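Local atomic coordinates of possible prolidase (Bifidobacterium longum NCC2705, PDB entry 2P9B), a protein that probably hydrolyses carbon–nitrogen bonds other than peptide bonds, as a putative prolidase of the amidohydrolase family. Residues 291-295 and 326-330; 248-253 and 266-270; 68-72 and 392-396. All blocks are in the same frame, centred on the assembly; numbering follows the deposited sequence.

Interaction 1 of 3, residues 291-295 and 326-330; sequences LIPTL and MVSGA
How a barrel strand packs on a helix later in the chain is well illustrated where the end of strand 290-292 meets helix 313-335. After extended L291 and I292, the chain bends through P293 (phi/psi -49/-37°) and T294, left-handed at 49/49°. Segment 326-330 is helical, with A330 N bonded to M326 O at 3.0 Å. P293 and M326 lie closest, 6.2 Å between their CA atoms. M326, a selenomethionine, points toward the bend in an m, t, p rotamer, which brings CE 3.3 Å from P293 O, 3.5 Å from T294 O and 4.2 Å from L295 CD2. L295 (m, t) also sets CD2 4.1 Å from V327 CG2. P293 CG rests on A330 CB at 3.8 Å, and L291 (t, p) places CD2 4.1 Å from A330 CA. T294, chi1 p, turns OG1 back to donate to P293 O (2.6 Å), while its side chain touches H77, part of a possible empty metal site. No hydrogen bond spans the segments: apolar side chains meet by van der Waals packing, the M326 methyl against two carbonyl oxygens.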
# COMPACT_ATOMS: atom_id res chain seq x y z
N LEU A 291 -5.47 9.86 -1.57
CA LEU A 291 -4.11 10.18 -1.98
C LEU A 291 -3.12 9.19 -1.37
O LEU A 291 -3.20 8.88 -0.19
CB LEU A 291 -3.75 11.59 -1.52
CG LEU A 291 -2.30 12.04 -1.74
CD1 LEU A 291 -2.01 12.16 -3.22
CD2 LEU A 291 -2.08 13.37 -1.05
N ILE A 292 -2.19 8.68 -2.19
CA ILE A 292 -1.15 7.76 -1.73
C ILE A 292 0.16 8.47 -2.10
O ILE A 292 0.72 8.23 -3.17
CB ILE A 292 -1.20 6.39 -2.46
CG1 ILE A 292 -2.63 5.82 -2.45
CG2 ILE A 292 -0.28 5.38 -1.76
CD1 ILE A 292 -3.14 5.48 -1.08
N PRO A 293 0.67 9.35 -1.22
CA PRO A 293 1.90 10.10 -1.47
C PRO A 293 3.13 9.33 -1.95
O PRO A 293 3.89 9.84 -2.76
CB PRO A 293 2.16 10.80 -0.14
CG PRO A 293 0.79 10.97 0.43
CD PRO A 293 0.16 9.63 0.14
N THR A 294 3.31 8.11 -1.44
CA THR A 294 4.47 7.30 -1.81
C THR A 294 5.76 8.11 -1.68
O THR A 294 6.60 8.12 -2.59
CB THR A 294 4.35 6.74 -3.25
OG1 THR A 294 4.55 7.79 -4.19
CG2 THR A 294 2.98 6.14 -3.47
N LEU A 295 5.93 8.77 -0.54
CA LEU A 295 7.11 9.59 -0.31
C LEU A 295 8.39 8.77 -0.42
O LEU A 295 9.43 9.28 -0.84
CB LEU A 295 7.04 10.26 1.06
CG LEU A 295 5.85 11.21 1.24
CD1 LEU A 295 5.91 11.86 2.61
CD2 LEU A 295 5.87 12.27 0.15
N MSE A 326 4.93 16.65 -4.04
CA MSE A 326 4.39 15.47 -3.34
C MSE A 326 4.33 15.76 -1.84
O MSE A 326 3.34 15.46 -1.17
CB MSE A 326 5.28 14.24 -3.58
CG MSE A 326 5.19 13.63 -5.00
SE MSE A 326 6.63 12.45 -5.46
CE MSE A 326 6.62 11.40 -3.90
N VAL A 327 5.40 16.35 -1.32
CA VAL A 327 5.45 16.65 0.10
C VAL A 327 4.44 17.72 0.47
O VAL A 327 3.65 17.55 1.40
CB VAL A 327 6.87 17.10 0.52
CG1 VAL A 327 6.86 17.64 1.94
CG2 VAL A 327 7.82 15.92 0.41
N SER A 328 4.45 18.83 -0.26
CA SER A 328 3.52 19.91 0.03
C SER A 328 2.07 19.42 -0.10
O SER A 328 1.24 19.71 0.75
CB SER A 328 3.77 21.08 -0.93
OG SER A 328 2.96 22.20 -0.56
N GLY A 329 1.78 18.68 -1.17
CA GLY A 329 0.44 18.17 -1.37
C GLY A 329 -0.03 17.22 -0.27
O GLY A 329 -1.21 17.23 0.09
N ALA A 330 0.87 16.41 0.26
CA ALA A 330 0.51 15.48 1.31
C ALA A 330 0.16 16.25 2.58
O ALA A 330 -0.76 15.91 3.30
CB ALA A 330 1.66 14.50 1.58

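Interaction 2 of 3, residues 248-253 and 266-270; sequences QSPEGV and HGSVL
Segment 248-253 leaves its strand through Q248 (phi/psi -120/29°) and extended S249 (-151/149°), then turns helical from P250. Its partner 266-270 is irregular: H266 takes 80/-77° and G267 88/-171°, a conformation that calls for glycine, before S268 extends at -154/-177°. Q248 lies nearest G267 (CA to CA 4.8 Å) and S249 nearest S268 (5.1 Å), yet no hydrogen bond links the segments; Q248 CA instead makes a CA-H...O contact with G267 O at 3.4 Å. S249 is the N-cap, its p rotamer letting OG accept from G252 N at 3.1 Å. S268, also p, points toward the helix start: its OG donates to V269 O (3.2 Å) and lies 3.5 Å from P250 CG and 3.6 Å from V253 CG2, with V253 in the t rotamer. P250 CG meets V269 CG1 at 4.0 Å. Both segments leave the C-terminal ends of neighbouring parallel strands, 243-247 and 263-264, of a beta-alpha-beta unit, with helix 313-335 touching Q248, H266 and V269.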
# COMPACT_ATOMS: atom_id res chain seq x y z
N GLN A 248 2.12 13.25 -11.12
CA GLN A 248 3.04 14.10 -10.36
C GLN A 248 2.95 15.58 -10.75
O GLN A 248 3.92 16.33 -10.63
CB GLN A 248 4.49 13.60 -10.50
CG GLN A 248 4.90 13.05 -11.87
CD GLN A 248 4.97 14.12 -12.96
OE1 GLN A 248 6.05 14.39 -13.51
NE2 GLN A 248 3.83 14.71 -13.28
N SER A 249 1.77 15.99 -11.19
CA SER A 249 1.54 17.38 -11.58
C SER A 249 0.08 17.72 -11.33
O SER A 249 -0.79 16.86 -11.43
CB SER A 249 1.85 17.59 -13.06
OG SER A 249 0.89 16.94 -13.88
N PRO A 250 -0.21 18.98 -11.01
CA PRO A 250 -1.60 19.38 -10.76
C PRO A 250 -2.53 19.07 -11.93
O PRO A 250 -3.68 18.68 -11.73
CB PRO A 250 -1.49 20.88 -10.49
CG PRO A 250 -0.14 21.00 -9.87
CD PRO A 250 0.71 20.09 -10.73
N GLU A 251 -2.05 19.25 -13.15
CA GLU A 251 -2.88 18.97 -14.31
C GLU A 251 -3.21 17.48 -14.38
O GLU A 251 -4.35 17.10 -14.67
CB GLU A 251 -2.18 19.40 -15.60
CG GLU A 251 -3.02 19.20 -16.86
CD GLU A 251 -4.40 19.85 -16.76
OE1 GLU A 251 -4.54 20.88 -16.08
OE2 GLU A 251 -5.35 19.33 -17.40
N GLY A 252 -2.22 16.64 -14.09
CA GLY A 252 -2.43 15.21 -14.11
C GLY A 252 -3.39 14.78 -13.03
O GLY A 252 -4.28 13.94 -13.24
N VAL A 253 -3.23 15.36 -11.85
CA VAL A 253 -4.10 15.04 -10.74
C VAL A 253 -5.52 15.48 -11.06
O VAL A 253 -6.48 14.73 -10.87
CB VAL A 253 -3.61 15.73 -9.45
CG1 VAL A 253 -4.63 15.55 -8.33
CG2 VAL A 253 -2.27 15.13 -9.04
N HIS A 266 1.50 9.45 -5.73
CA HIS A 266 2.52 10.51 -5.75
C HIS A 266 1.82 11.84 -5.51
O HIS A 266 1.87 12.38 -4.41
CB HIS A 266 3.26 10.53 -7.09
CG HIS A 266 4.12 9.32 -7.33
ND1 HIS A 266 3.60 8.05 -7.49
CD2 HIS A 266 5.46 9.19 -7.42
CE1 HIS A 266 4.59 7.19 -7.68
NE2 HIS A 266 5.73 7.86 -7.64
N GLY A 267 1.14 12.36 -6.53
CA GLY A 267 0.42 13.61 -6.35
C GLY A 267 1.23 14.86 -6.61
O GLY A 267 2.37 14.80 -7.08
N SER A 268 0.64 16.00 -6.28
CA SER A 268 1.29 17.29 -6.51
C SER A 268 0.75 18.29 -5.51
O SER A 268 -0.06 17.95 -4.65
CB SER A 268 0.95 17.78 -7.91
OG SER A 268 -0.44 18.04 -8.02
N VAL A 269 1.19 19.54 -5.63
CA VAL A 269 0.70 20.58 -4.74
C VAL A 269 -0.79 20.73 -5.09
O VAL A 269 -1.18 20.56 -6.25
CB VAL A 269 1.46 21.90 -4.96
CG1 VAL A 269 1.31 22.36 -6.40
CG2 VAL A 269 0.94 22.97 -4.00
N LEU A 270 -1.61 21.04 -4.09
CA LEU A 270 -3.04 21.17 -4.30
C LEU A 270 -3.57 22.58 -4.10
O LEU A 270 -2.87 23.47 -3.64
CB LEU A 270 -3.78 20.24 -3.35
CG LEU A 270 -3.38 18.76 -3.38
CD1 LEU A 270 -4.02 18.03 -2.20
CD2 LEU A 270 -3.80 18.15 -4.70

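Interaction 3 of 3, residues 68-72 and 392-396; sequences IVMPG and TGSLE
A leucine and a proline form the core of this loop-to-strand contact: L395 and P71 bury more surface than any of its other residues. The strand part, 68-71, is extended throughout, with P71 at phi/psi -66/153°. The loop 392-396 runs roughly against it, at 143° between the touching parts 69-71 and 393-395, and P71 and S394 come nearest at 5.2 Å between CA atoms. L395 is the centre of an inverse gamma turn (-90/78°) and points toward the strand. Its m, t rotamer carries CD1 to 3.8 Å from M70 C and 4.2 Å from V69 CG2, while its CG sits 3.9 Å from P71 CG. The C-gamma exo ring of P71 also points across, CG lying 3.7 Å from S394 CA and CB 3.8 Å from G393 O. G393, at 100/-8°, holds a backbone shape that calls for glycine. Away from this apolar patch, S394 OG donates to E396 OE1 at 2.7 Å. No direct hydrogen bond crosses, but one water donates to G72 O at 2.7 Å and, weakly, to T392 OG1 at 3.4 Å. V69 and L395 both pack on strands 19-22 and 403-406, whereas P71 touches T379 of helix 371-385. The contact therefore lies where a strand of the smaller beta domain continues toward the barrel, consistent with the amidohydrolase plan, in which residues from both ends of the chain build a beta domain beside a TIM-type barrel.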
# COMPACT_ATOMS: atom_id res chain seq x y z
N ILE A 68 3.69 -6.21 21.58
CA ILE A 68 2.65 -5.31 21.10
C ILE A 68 2.04 -6.01 19.89
O ILE A 68 2.77 -6.61 19.09
CB ILE A 68 3.22 -3.94 20.64
CG1 ILE A 68 3.37 -3.00 21.84
CG2 ILE A 68 2.31 -3.31 19.59
CD1 ILE A 68 4.40 -3.43 22.84
N VAL A 69 0.72 -5.96 19.75
CA VAL A 69 0.08 -6.56 18.58
C VAL A 69 -0.79 -5.48 17.97
O VAL A 69 -1.46 -4.74 18.67
CB VAL A 69 -0.78 -7.79 18.93
CG1 VAL A 69 -1.90 -7.39 19.87
CG2 VAL A 69 -1.35 -8.39 17.64
N MSE A 70 -0.75 -5.40 16.64
CA MSE A 70 -1.51 -4.40 15.91
C MSE A 70 -2.00 -5.03 14.62
O MSE A 70 -1.64 -6.16 14.30
CB MSE A 70 -0.63 -3.17 15.61
CG MSE A 70 0.57 -3.41 14.66
SE MSE A 70 1.55 -1.85 14.11
CE MSE A 70 0.28 -1.17 12.86
N PRO A 71 -2.86 -4.31 13.87
CA PRO A 71 -3.34 -4.89 12.61
C PRO A 71 -2.14 -5.00 11.68
O PRO A 71 -1.18 -4.24 11.80
CB PRO A 71 -4.34 -3.85 12.10
CG PRO A 71 -4.84 -3.18 13.37
CD PRO A 71 -3.56 -3.05 14.17
N GLY A 72 -2.19 -5.94 10.74
CA GLY A 72 -1.08 -6.07 9.81
C GLY A 72 -0.95 -4.80 8.99
O GLY A 72 -1.95 -4.12 8.73
N THR A 392 -10.51 -6.74 6.82
CA THR A 392 -9.21 -6.53 7.45
C THR A 392 -8.95 -5.07 7.81
O THR A 392 -9.81 -4.22 7.60
CB THR A 392 -8.08 -7.05 6.53
OG1 THR A 392 -6.84 -7.06 7.24
CG2 THR A 392 -7.94 -6.17 5.28
N GLY A 393 -7.79 -4.80 8.39
CA GLY A 393 -7.45 -3.43 8.74
C GLY A 393 -7.63 -3.03 10.20
O GLY A 393 -7.25 -1.93 10.59
N SER A 394 -8.23 -3.91 10.99
CA SER A 394 -8.42 -3.64 12.41
C SER A 394 -8.61 -4.96 13.14
O SER A 394 -9.06 -5.95 12.56
CB SER A 394 -9.64 -2.74 12.63
OG SER A 394 -10.84 -3.38 12.22
N LEU A 395 -8.26 -4.97 14.42
CA LEU A 395 -8.39 -6.18 15.22
C LEU A 395 -9.75 -6.22 15.87
O LEU A 395 -9.90 -5.93 17.06
CB LEU A 395 -7.29 -6.21 16.28
CG LEU A 395 -5.88 -6.11 15.70
CD1 LEU A 395 -4.87 -6.16 16.84
CD2 LEU A 395 -5.65 -7.25 14.73
N GLU A 396 -10.75 -6.58 15.08
CA GLU A 396 -12.12 -6.67 15.55
C GLU A 396 -12.72 -8.03 15.21
O GLU A 396 -12.40 -8.62 14.18
CB GLU A 396 -12.96 -5.57 14.92
CG GLU A 396 -12.57 -4.18 15.38
CD GLU A 396 -13.39 -3.10 14.71
OE1 GLU A 396 -13.13 -2.81 13.52
OE2 GLU A 396 -14.30 -2.56 15.36
O HOH W 1 -4.48 -4.97 8.41

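How the interactions relate
Long-range contacts in a barrel enzyme can be read as brackets along the chain. Interaction 3 opens first, at 68-72, and closes last, at 392-396, so its bracket holds both others. Within it, 248-253 and 266-270 close the short bracket of interaction 2 around a helix and a strand; only afterwards does interaction 1 open, closing a mostly helical excursion at 326-330. These two follow in series and touch: I292 O and H266 N probably share a hydrogen bond. Interaction 3 stands apart, its centre about 25 Å and 32 Å from those of interactions 1 and 2, packing the loop before strand 403-406 on the start of strand 68-78, while interaction 2 joins the ends of two neighbouring barrel strands and interaction 1 packs the next on helix 313-335.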